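Local atomic coordinates of nucleotidyl transferase AbiEii/AbiGii toxin family protein (Mycobacterium tuberculosis, PDB entry 6Y56), a protein that probably acts as a nucleotidyltransferase toxin of a toxin-antitoxin system, inhibiting bacterial growth by inactivating tRNA acceptor stems. Residues R245-M249 with A250-A254; Y184-N187 with H188-S191; T52-R55 with K56-G60. All coordinates share one frame; numbering follows the deposited sequence.

The three contacts are local, each within a single helix or its entry, and follow the chain in the order contact 3 (helix 50-59), contact 2 (helix 180-189) and contact 1 (start of helix 249-259). Helix 180-189 stands between the other two. The centre of contact 2 lies about 12 Å from that of contact 3, reached through Leu54 and Leu59, and about 11 Å from that of contact 1, reached through Trp252. Contacts 1 and 3 do not touch; their centres are about 20 Å apart. The series runs from the helix that follows the edge strand 47-49 of the mixed sheet out to helix 249-259, tying the sheet-bearing part of this nucleotidyltransferase to its later helices.

Contact 1 of 3, residues R245-M249 with A250-A254; sequences RPVAM and AAWEA
Trp252 folds back over the residues that lead into helix 249-259, with Ala248 at the N-cap position, and its indole forms a lid on the incoming loop. Ala248 supplies the main bumps beneath it. Its CB and carbonyl O both press on the same face of the indole: CB is 4.1 Å from the centroid of the five-membered ring, a CH-pi contact, and Ala248 O is 3.1 Å from Trp252 CG. That oxygen is also gripped by the backbone, since Trp252 N bonds to Ala248 O at 2.9 Å with a nearly straight N-H...O angle of 170°. The next helical bond, Glu253 N to Met249 O, follows one residue on.

With CG of Trp252 beside its backbone N (chi1 -59°), the indole is carried back along the chain, and its six-membered ring reaches Val247 and Pro246. There Val247 CG1 approaches Trp252 CH2 at 4.1 Å. Met249, bent at both chi2 and chi3, curls its sulfur round to the ring and makes an oblique Met-aromatic contact. Beyond the segment, Leu183 and Asn187 of helix 180-189 touch the indole, and Tyr184 meets it edge-to-face. The far end of the ring is finished by backbone: Pro246, whose preceding peptide bond is cis, brings its carbonyl O within 3.5 Å of Trp252 CZ2.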
ATOM      1  N   ARG A 245      17.688   0.699   3.687  1.00 20.08           N
ATOM      2  CA  ARG A 245      18.872   1.032   4.463  1.00 22.98           C
ATOM      3  C   ARG A 245      19.147   2.492   4.141  1.00 21.42           C
ATOM      4  O   ARG A 245      19.108   2.865   2.960  1.00 25.01           O
ATOM      5  CB  ARG A 245      20.030   0.161   3.980  1.00 27.95           C
ATOM      6  CG  ARG A 245      21.400   0.565   4.484  1.00 30.49           C
ATOM      7  CD  ARG A 245      22.497  -0.280   3.843  1.00 30.21           C
ATOM      8  NE  ARG A 245      22.751   0.102   2.455  1.00 31.53           N
ATOM      9  CZ  ARG A 245      23.692  -0.445   1.687  1.00 26.74           C
ATOM     10  NH1 ARG A 245      23.858  -0.037   0.436  1.00 32.25           N
ATOM     11  NH2 ARG A 245      24.462  -1.408   2.164  1.00 23.71           N
ATOM     12  N   PRO A 246      19.406   3.346   5.143  1.00 25.04           N
ATOM     13  CA  PRO A 246      19.443   3.028   6.568  1.00 23.68           C
ATOM     14  C   PRO A 246      18.056   3.083   7.182  1.00 24.18           C
ATOM     15  O   PRO A 246      17.134   3.653   6.598  1.00 26.32           O
ATOM     16  CB  PRO A 246      20.279   4.171   7.143  1.00 26.51           C
ATOM     17  CG  PRO A 246      19.934   5.324   6.284  1.00 29.22           C
ATOM     18  CD  PRO A 246      19.710   4.765   4.895  1.00 28.32           C
ATOM     19  N   VAL A 247      17.909   2.469   8.346  1.00 21.37           N
ATOM     20  CA  VAL A 247      16.710   2.626   9.157  1.00 20.52           C
ATOM     21  C   VAL A 247      16.963   3.783  10.112  1.00 24.06           C
ATOM     22  O   VAL A 247      17.925   3.761  10.887  1.00 25.04           O
ATOM     23  CB  VAL A 247      16.378   1.336   9.917  1.00 20.88           C
ATOM     24  CG1 VAL A 247      15.121   1.520  10.753  1.00 23.67           C
ATOM     25  CG2 VAL A 247      16.191   0.190   8.938  1.00 22.66           C
ATOM     26  N   ALA A 248      16.124   4.816  10.029  1.00 22.18           N
ATOM     27  CA  ALA A 248      16.300   6.045  10.800  1.00 20.62           C
ATOM     28  C   ALA A 248      14.975   6.365  11.490  1.00 20.36           C
ATOM     29  O   ALA A 248      14.323   7.367  11.179  1.00 20.24           O
ATOM     30  CB  ALA A 248      16.763   7.186   9.902  1.00 24.45           C
ATOM     31  N   MET A 249      14.580   5.499  12.426  1.00 20.29           N
ATOM     32  CA  MET A 249      13.248   5.589  13.021  1.00 20.32           C
ATOM     33  C   MET A 249      12.998   6.953  13.657  1.00 24.99           C
ATOM     34  O   MET A 249      11.923   7.540  13.479  1.00 20.64           O
ATOM     35  CB  MET A 249      13.067   4.472  14.043  1.00 22.37           C
ATOM     36  CG  MET A 249      13.164   3.092  13.433  1.00 23.53           C
ATOM     37  SD  MET A 249      11.706   2.772  12.450  1.00 24.34           S
ATOM     38  CE  MET A 249      10.531   2.467  13.761  1.00 24.55           C
ATOM     39  N   ALA A 250      13.980   7.479  14.396  1.00 25.88           N
ATOM     40  CA  ALA A 250      13.786   8.753  15.081  1.00 20.93           C
ATOM     41  C   ALA A 250      13.693   9.914  14.099  1.00 22.70           C
ATOM     42  O   ALA A 250      12.860  10.811  14.271  1.00 24.06           O
ATOM     43  CB  ALA A 250      14.903   8.979  16.101  1.00 25.88           C
ATOM     44  N   ALA A 251      14.534   9.920  13.064  1.00 22.77           N
ATOM     45  CA  ALA A 251      14.449  10.975  12.059  1.00 23.98           C
ATOM     46  C   ALA A 251      13.108  10.943  11.335  1.00 22.57           C
ATOM     47  O   ALA A 251      12.481  11.989  11.121  1.00 22.71           O
ATOM     48  CB  ALA A 251      15.606  10.853  11.069  1.00 24.88           C
ATOM     49  N   TRP A 252      12.645   9.748  10.956  1.00 19.93           N
ATOM     50  CA  TRP A 252      11.357   9.634  10.276  1.00 17.48           C
ATOM     51  C   TRP A 252      10.212  10.076  11.179  1.00 18.91           C
ATOM     52  O   TRP A 252       9.314  10.806  10.744  1.00 17.24           O
ATOM     53  CB  TRP A 252      11.132   8.191   9.827  1.00 17.31           C
ATOM     54  CG  TRP A 252      12.169   7.630   8.904  1.00 18.13           C
ATOM     55  CD1 TRP A 252      13.063   8.319   8.141  1.00 20.71           C
ATOM     56  CD2 TRP A 252      12.421   6.244   8.668  1.00 18.80           C
ATOM     57  NE1 TRP A 252      13.854   7.443   7.437  1.00 18.01           N
ATOM     58  CE2 TRP A 252      13.486   6.162   7.753  1.00 17.46           C
ATOM     59  CE3 TRP A 252      11.857   5.065   9.159  1.00 18.47           C
ATOM     60  CZ2 TRP A 252      13.984   4.941   7.299  1.00 19.82           C
ATOM     61  CZ3 TRP A 252      12.346   3.854   8.706  1.00 18.29           C
ATOM     62  CH2 TRP A 252      13.408   3.805   7.798  1.00 17.89           C
ATOM     63  N   GLU A 253      10.204   9.611  12.433  1.00 19.13           N
ATOM     64  CA  GLU A 253       9.134   9.979  13.354  1.00 19.18           C
ATOM     65  C   GLU A 253       9.057  11.488  13.523  1.00 19.81           C
ATOM     66  O   GLU A 253       7.963  12.064  13.526  1.00 20.39           O
ATOM     67  CB  GLU A 253       9.354   9.304  14.709  1.00 24.50           C
ATOM     68  CG  GLU A 253       8.165   9.399  15.662  1.00 25.84           C
ATOM     69  CD  GLU A 253       8.128  10.707  16.456  1.00 29.20           C
ATOM     70  OE1 GLU A 253       7.051  11.042  16.989  1.00 30.35           O
ATOM     71  OE2 GLU A 253       9.164  11.396  16.537  1.00 28.38           O
ATOM     72  N   ALA A 254      10.212  12.143  13.658  1.00 23.27           N
ATOM     73  CA  ALA A 254      10.228  13.588  13.848  1.00 25.23           C
ATOM     74  C   ALA A 254       9.717  14.315  12.614  1.00 21.93           C
ATOM     75  O   ALA A 254       8.919  15.252  12.734  1.00 22.64           O
ATOM     76  CB  ALA A 254      11.637  14.057  14.210  1.00 26.46           C
TER

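Contact 2 of 3, residues Y184-N187 with H188-S191; sequences YDLN and HFAS
The last turns of helix 180-189 carry an i to i+4 pair of aromatic side chains, Tyr184 and His188, joined by a hydrogen bond at their ends. His188 NE2 donates to Tyr184 OH over 2.9 Å, and the hydroxyl oxygen lies almost exactly in the imidazole plane, only 3° out of it. The bond holds the rotation of the imidazole. Tyr184 has CG anti to its backbone N (chi1 178°), which sends the phenol along the helix toward the next turn. The rings meet obliquely, their planes at 61°, with His188 CD2 pressed to 3.2 Å from Tyr184 CE1.

On a neighbouring side of the helix, the Phe189 ring lies against the backbone of the preceding turn, its CD2 3.3 Å from Asp185 O. That carbonyl also accepts Phe189 N. The Leu186 methyl CD2 borders Phe189 CD2 at 4.3 Å, and Leu54 of helix 50-59 packs on the phenyl from outside. Asp185 OD2 forms salt bridges with Lys170 and Arg64.

At the end of the segment, His188 O takes two donors from Ser191. The backbone N and OG both bond to it, OG at 2.8 Å in the carbonyl plane and on a lone pair, while Asn187 O is bonded by Arg255. With Ser191 N and OG both returning to the carbonyl three residues back, the helix finishes its last turn just beyond the Tyr184-His188 link, a side-chain hydrogen bond typical of i to i+4 spacing along a helix.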
ATOM      1  N   TYR A 184       7.893   4.787   7.364  1.00 13.83           N
ATOM      2  CA  TYR A 184       8.764   5.033   6.221  1.00 13.69           C
ATOM      3  C   TYR A 184       7.998   5.693   5.075  1.00 13.14           C
ATOM      4  O   TYR A 184       8.470   6.656   4.458  1.00 13.36           O
ATOM      5  CB  TYR A 184       9.403   3.717   5.753  1.00 14.81           C
ATOM      6  CG  TYR A 184      10.284   3.911   4.551  1.00 16.47           C
ATOM      7  CD1 TYR A 184       9.755   3.903   3.259  1.00 16.18           C
ATOM      8  CD2 TYR A 184      11.643   4.156   4.702  1.00 19.83           C
ATOM      9  CE1 TYR A 184      10.552   4.108   2.159  1.00 17.99           C
ATOM     10  CE2 TYR A 184      12.455   4.364   3.599  1.00 18.76           C
ATOM     11  CZ  TYR A 184      11.901   4.350   2.336  1.00 19.19           C
ATOM     12  OH  TYR A 184      12.712   4.570   1.239  1.00 19.87           O
ATOM     13  N   ASP A 185       6.825   5.149   4.740  1.00 13.37           N
ATOM     14  CA  ASP A 185       6.064   5.684   3.613  1.00 13.02           C
ATOM     15  C   ASP A 185       5.588   7.103   3.896  1.00 13.93           C
ATOM     16  O   ASP A 185       5.635   7.963   3.013  1.00 14.15           O
ATOM     17  CB  ASP A 185       4.891   4.760   3.281  1.00 13.56           C
ATOM     18  CG  ASP A 185       5.329   3.389   2.771  1.00 13.76           C
ATOM     19  OD1 ASP A 185       6.501   3.208   2.359  1.00 14.59           O
ATOM     20  OD2 ASP A 185       4.473   2.480   2.799  1.00 16.09           O
ATOM     21  N   LEU A 186       5.150   7.365   5.128  1.00 13.45           N
ATOM     22  CA  LEU A 186       4.729   8.714   5.490  1.00 14.39           C
ATOM     23  C   LEU A 186       5.893   9.685   5.427  1.00 14.82           C
ATOM     24  O   LEU A 186       5.701  10.860   5.089  1.00 14.77           O
ATOM     25  CB  LEU A 186       4.110   8.718   6.886  1.00 13.76           C
ATOM     26  CG  LEU A 186       2.697   8.131   6.937  1.00 13.79           C
ATOM     27  CD1 LEU A 186       2.304   7.923   8.382  1.00 16.77           C
ATOM     28  CD2 LEU A 186       1.716   9.044   6.234  1.00 13.59           C
ATOM     29  N   ASN A 187       7.104   9.213   5.752  1.00 14.24           N
ATOM     30  CA  ASN A 187       8.283  10.059   5.614  1.00 16.79           C
ATOM     31  C   ASN A 187       8.502  10.478   4.165  1.00 15.74           C
ATOM     32  O   ASN A 187       8.948  11.602   3.911  1.00 16.54           O
ATOM     33  CB  ASN A 187       9.508   9.344   6.186  1.00 15.54           C
ATOM     34  CG  ASN A 187      10.753  10.206   6.160  1.00 23.00           C
ATOM     35  OD1 ASN A 187      10.865  11.160   6.925  1.00 23.49           O
ATOM     36  ND2 ASN A 187      11.692   9.871   5.287  1.00 22.72           N
ATOM     37  N   HIS A 188       8.190   9.598   3.201  1.00 15.04           N
ATOM     38  CA  HIS A 188       8.240   9.995   1.798  1.00 15.27           C
ATOM     39  C   HIS A 188       7.129  10.972   1.456  1.00 17.23           C
ATOM     40  O   HIS A 188       7.375  11.964   0.767  1.00 17.68           O
ATOM     41  CB  HIS A 188       8.177   8.770   0.889  1.00 17.61           C
ATOM     42  CG  HIS A 188       9.513   8.181   0.593  1.00 17.80           C
ATOM     43  ND1 HIS A 188      10.413   8.768  -0.272  1.00 20.06           N
ATOM     44  CD2 HIS A 188      10.107   7.057   1.054  1.00 20.06           C
ATOM     45  CE1 HIS A 188      11.506   8.026  -0.328  1.00 20.11           C
ATOM     46  NE2 HIS A 188      11.345   6.982   0.465  1.00 21.38           N
ATOM     47  N   PHE A 189       5.897  10.716   1.915  1.00 14.06           N
ATOM     48  CA  PHE A 189       4.826  11.668   1.626  1.00 16.39           C
ATOM     49  C   PHE A 189       5.185  13.043   2.166  1.00 18.66           C
ATOM     50  O   PHE A 189       4.887  14.065   1.539  1.00 17.94           O
ATOM     51  CB  PHE A 189       3.490  11.207   2.217  1.00 16.01           C
ATOM     52  CG  PHE A 189       2.818  10.104   1.455  1.00 15.94           C
ATOM     53  CD1 PHE A 189       2.358  10.293   0.166  1.00 19.11           C
ATOM     54  CD2 PHE A 189       2.643   8.869   2.042  1.00 15.96           C
ATOM     55  CE1 PHE A 189       1.744   9.258  -0.524  1.00 22.63           C
ATOM     56  CE2 PHE A 189       2.020   7.837   1.366  1.00 18.58           C
ATOM     57  CZ  PHE A 189       1.575   8.027   0.081  1.00 17.51           C
ATOM     58  N   ALA A 190       5.873  13.080   3.309  1.00 16.98           N
ATOM     59  CA  ALA A 190       6.255  14.344   3.924  1.00 18.40           C
ATOM     60  C   ALA A 190       7.265  15.121   3.097  1.00 20.82           C
ATOM     61  O   ALA A 190       7.431  16.326   3.324  1.00 23.94           O
ATOM     62  CB  ALA A 190       6.811  14.089   5.323  1.00 17.04           C
ATOM     63  N   SER A 191       7.952  14.466   2.167  1.00 18.21           N
ATOM     64  CA  SER A 191       8.908  15.123   1.284  1.00 18.40           C
ATOM     65  C   SER A 191       8.294  15.544  -0.042  1.00 20.63           C
ATOM     66  O   SER A 191       8.993  16.135  -0.871  1.00 26.18           O
ATOM     67  CB  SER A 191      10.105  14.203   1.017  1.00 21.39           C
ATOM     68  OG  SER A 191       9.745  13.192   0.097  1.00 29.40           O
TER

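Contact 3 of 3, residues T52-R55 with K56-G60; sequences TSLR and KCRLG
A trans chi1 of -177° turns the isobutyl group of Leu54 onto Leu59, five residues on. Leu59 holds its own CG beside its backbone N, and the two branches meet obliquely, Leu54 CG to Leu59 CD1 at 3.6 Å. Leu54 CD1 also borders the aliphatic part of Arg58, which crosses at about a right angle. From outside, Phe189 and His188 of helix 180-189 rest on this leucine pair.

The backbone explains why residues five apart come together. Lys56 N and Cys57 N still bond to Thr52 O and Ser53 O in the alpha pattern, but Leu54 O then receives two donors. Leu59 N approaches it nearly head-on at 2.8 Å, whereas Arg58 N comes from above the carbonyl plane at 3.1 Å. Gly60 N continues the wider spacing to Arg55 O at 2.7 Å, a bond lying in the carbonyl plane. Gly60 then leaves the helical conformation with positive phi.

Arg55, bent at chi2, lays one face of its guanidinium over Gly60, whose C stands 3.7 Å above the plane, toward the rim of the group. The charged end is salt-bridged to Asp25. Lys56 runs beside Thr52, its CE 3.8 Å from Thr52 CG2. Asp25 is shared by both basic side chains, while Asp29 is a second partner of the Lys56 ammonium. Thr52 OG1 is bonded to Asp68 O and to the Ser66 hydroxyl, fastening the helix next to strand 68-72. The i to i+5 bonds of Leu59 and Gly60 are the signature of a pi-type turn, here widening the C-terminal end of helix 50-59 just before Gly60 leaves helical phi/psi.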
ATOM      1  N   THR A  52       3.046  -0.781  -1.854  1.00 13.43           N
ATOM      2  CA  THR A  52       3.719  -1.324  -3.023  1.00 13.19           C
ATOM      3  C   THR A  52       3.376  -0.553  -4.288  1.00 12.62           C
ATOM      4  O   THR A  52       4.224  -0.443  -5.177  1.00 12.40           O
ATOM      5  CB  THR A  52       3.452  -2.820  -3.149  1.00 13.86           C
ATOM      6  OG1 THR A  52       3.765  -3.420  -1.885  1.00 15.06           O
ATOM      7  CG2 THR A  52       4.324  -3.462  -4.243  1.00 14.63           C
ATOM      8  N   SER A  53       2.170   0.020  -4.374  1.00 12.23           N
ATOM      9  CA  SER A  53       1.897   0.908  -5.497  1.00 12.49           C
ATOM     10  C   SER A  53       2.787   2.139  -5.428  1.00 13.11           C
ATOM     11  O   SER A  53       3.250   2.639  -6.460  1.00 13.22           O
ATOM     12  CB  SER A  53       0.412   1.272  -5.575  1.00 12.06           C
ATOM     13  OG  SER A  53       0.024   2.210  -4.584  1.00 13.34           O
ATOM     14  N   LEU A  54       3.079   2.609  -4.212  1.00 12.04           N
ATOM     15  CA  LEU A  54       3.996   3.727  -4.048  1.00 15.09           C
ATOM     16  C   LEU A  54       5.384   3.362  -4.554  1.00 13.32           C
ATOM     17  O   LEU A  54       6.009   4.139  -5.291  1.00 14.44           O
ATOM     18  CB  LEU A  54       4.024   4.142  -2.576  1.00 14.85           C
ATOM     19  CG  LEU A  54       4.837   5.335  -2.097  1.00 18.97           C
ATOM     20  CD1 LEU A  54       4.237   6.634  -2.614  1.00 22.25           C
ATOM     21  CD2 LEU A  54       4.906   5.317  -0.565  1.00 18.16           C
ATOM     22  N   ARG A  55       5.860   2.163  -4.211  1.00 13.19           N
ATOM     23  CA  ARG A  55       7.143   1.680  -4.712  1.00 12.57           C
ATOM     24  C   ARG A  55       7.141   1.565  -6.232  1.00 13.62           C
ATOM     25  O   ARG A  55       8.045   2.072  -6.904  1.00 13.50           O
ATOM     26  CB  ARG A  55       7.460   0.322  -4.087  1.00 13.21           C
ATOM     27  CG  ARG A  55       8.477  -0.477  -4.876  1.00 16.23           C
ATOM     28  CD  ARG A  55       9.880   0.102  -4.802  1.00 15.23           C
ATOM     29  NE  ARG A  55      10.769  -0.717  -5.620  1.00 15.53           N
ATOM     30  CZ  ARG A  55      12.076  -0.865  -5.426  1.00 17.51           C
ATOM     31  NH1 ARG A  55      12.699  -0.216  -4.446  1.00 18.34           N
ATOM     32  NH2 ARG A  55      12.764  -1.665  -6.235  1.00 17.29           N
ATOM     33  N   LYS A  56       6.139   0.894  -6.799  1.00 12.54           N
ATOM     34  CA  LYS A  56       6.213   0.556  -8.223  1.00 13.03           C
ATOM     35  C   LYS A  56       6.048   1.782  -9.106  1.00 12.61           C
ATOM     36  O   LYS A  56       6.698   1.885 -10.156  1.00 13.37           O
ATOM     37  CB  LYS A  56       5.124  -0.450  -8.610  1.00 13.42           C
ATOM     38  CG  LYS A  56       5.164  -1.765  -7.866  1.00 17.66           C
ATOM     39  CD  LYS A  56       6.501  -2.459  -8.019  1.00 15.23           C
ATOM     40  CE  LYS A  56       6.462  -3.846  -7.382  1.00 15.25           C
ATOM     41  NZ  LYS A  56       7.740  -4.593  -7.590  1.00 16.94           N
ATOM     42  N   CYS A  57       5.164   2.697  -8.727  1.00 11.87           N
ATOM     43  CA  CYS A  57       4.652   3.680  -9.663  1.00 13.58           C
ATOM     44  C   CYS A  57       4.957   5.114  -9.265  1.00 15.75           C
ATOM     45  O   CYS A  57       4.692   6.024 -10.059  1.00 16.51           O
ATOM     46  CB  CYS A  57       3.133   3.490  -9.814  1.00 15.16           C
ATOM     47  SG  CYS A  57       2.713   1.931 -10.657  1.00 16.08           S
ATOM     48  N   ARG A  58       5.513   5.345  -8.079  1.00 13.81           N
ATOM     49  CA  ARG A  58       5.862   6.702  -7.688  1.00 12.65           C
ATOM     50  C   ARG A  58       7.307   6.846  -7.240  1.00 15.30           C
ATOM     51  O   ARG A  58       7.953   7.833  -7.604  1.00 15.84           O
ATOM     52  CB  ARG A  58       4.913   7.175  -6.588  1.00 14.79           C
ATOM     53  CG  ARG A  58       3.451   7.208  -7.045  1.00 14.73           C
ATOM     54  CD  ARG A  58       2.588   8.021  -6.111  1.00 16.08           C
ATOM     55  NE  ARG A  58       1.166   7.859  -6.390  1.00 18.38           N
ATOM     56  CZ  ARG A  58       0.478   8.532  -7.301  1.00 19.19           C
ATOM     57  NH1 ARG A  58       1.087   9.441  -8.067  1.00 21.66           N
ATOM     58  NH2 ARG A  58      -0.829   8.288  -7.446  1.00 14.52           N
ATOM     59  N   LEU A  59       7.838   5.898  -6.472  1.00 13.96           N
ATOM     60  CA  LEU A  59       9.176   6.047  -5.905  1.00 14.94           C
ATOM     61  C   LEU A  59      10.248   5.250  -6.633  1.00 15.92           C
ATOM     62  O   LEU A  59      11.371   5.743  -6.785  1.00 16.90           O
ATOM     63  CB  LEU A  59       9.179   5.652  -4.420  1.00 15.03           C
ATOM     64  CG  LEU A  59       8.222   6.431  -3.516  1.00 15.68           C
ATOM     65  CD1 LEU A  59       8.367   5.949  -2.081  1.00 17.35           C
ATOM     66  CD2 LEU A  59       8.457   7.940  -3.586  1.00 18.12           C
ATOM     67  N   GLY A  60       9.956   4.023  -7.045  1.00 14.87           N
ATOM     68  CA  GLY A  60      10.992   3.169  -7.599  1.00 14.09           C
ATOM     69  C   GLY A  60      12.130   3.002  -6.612  1.00 16.80           C
ATOM     70  O   GLY A  60      11.926   2.726  -5.427  1.00 17.42           O
TER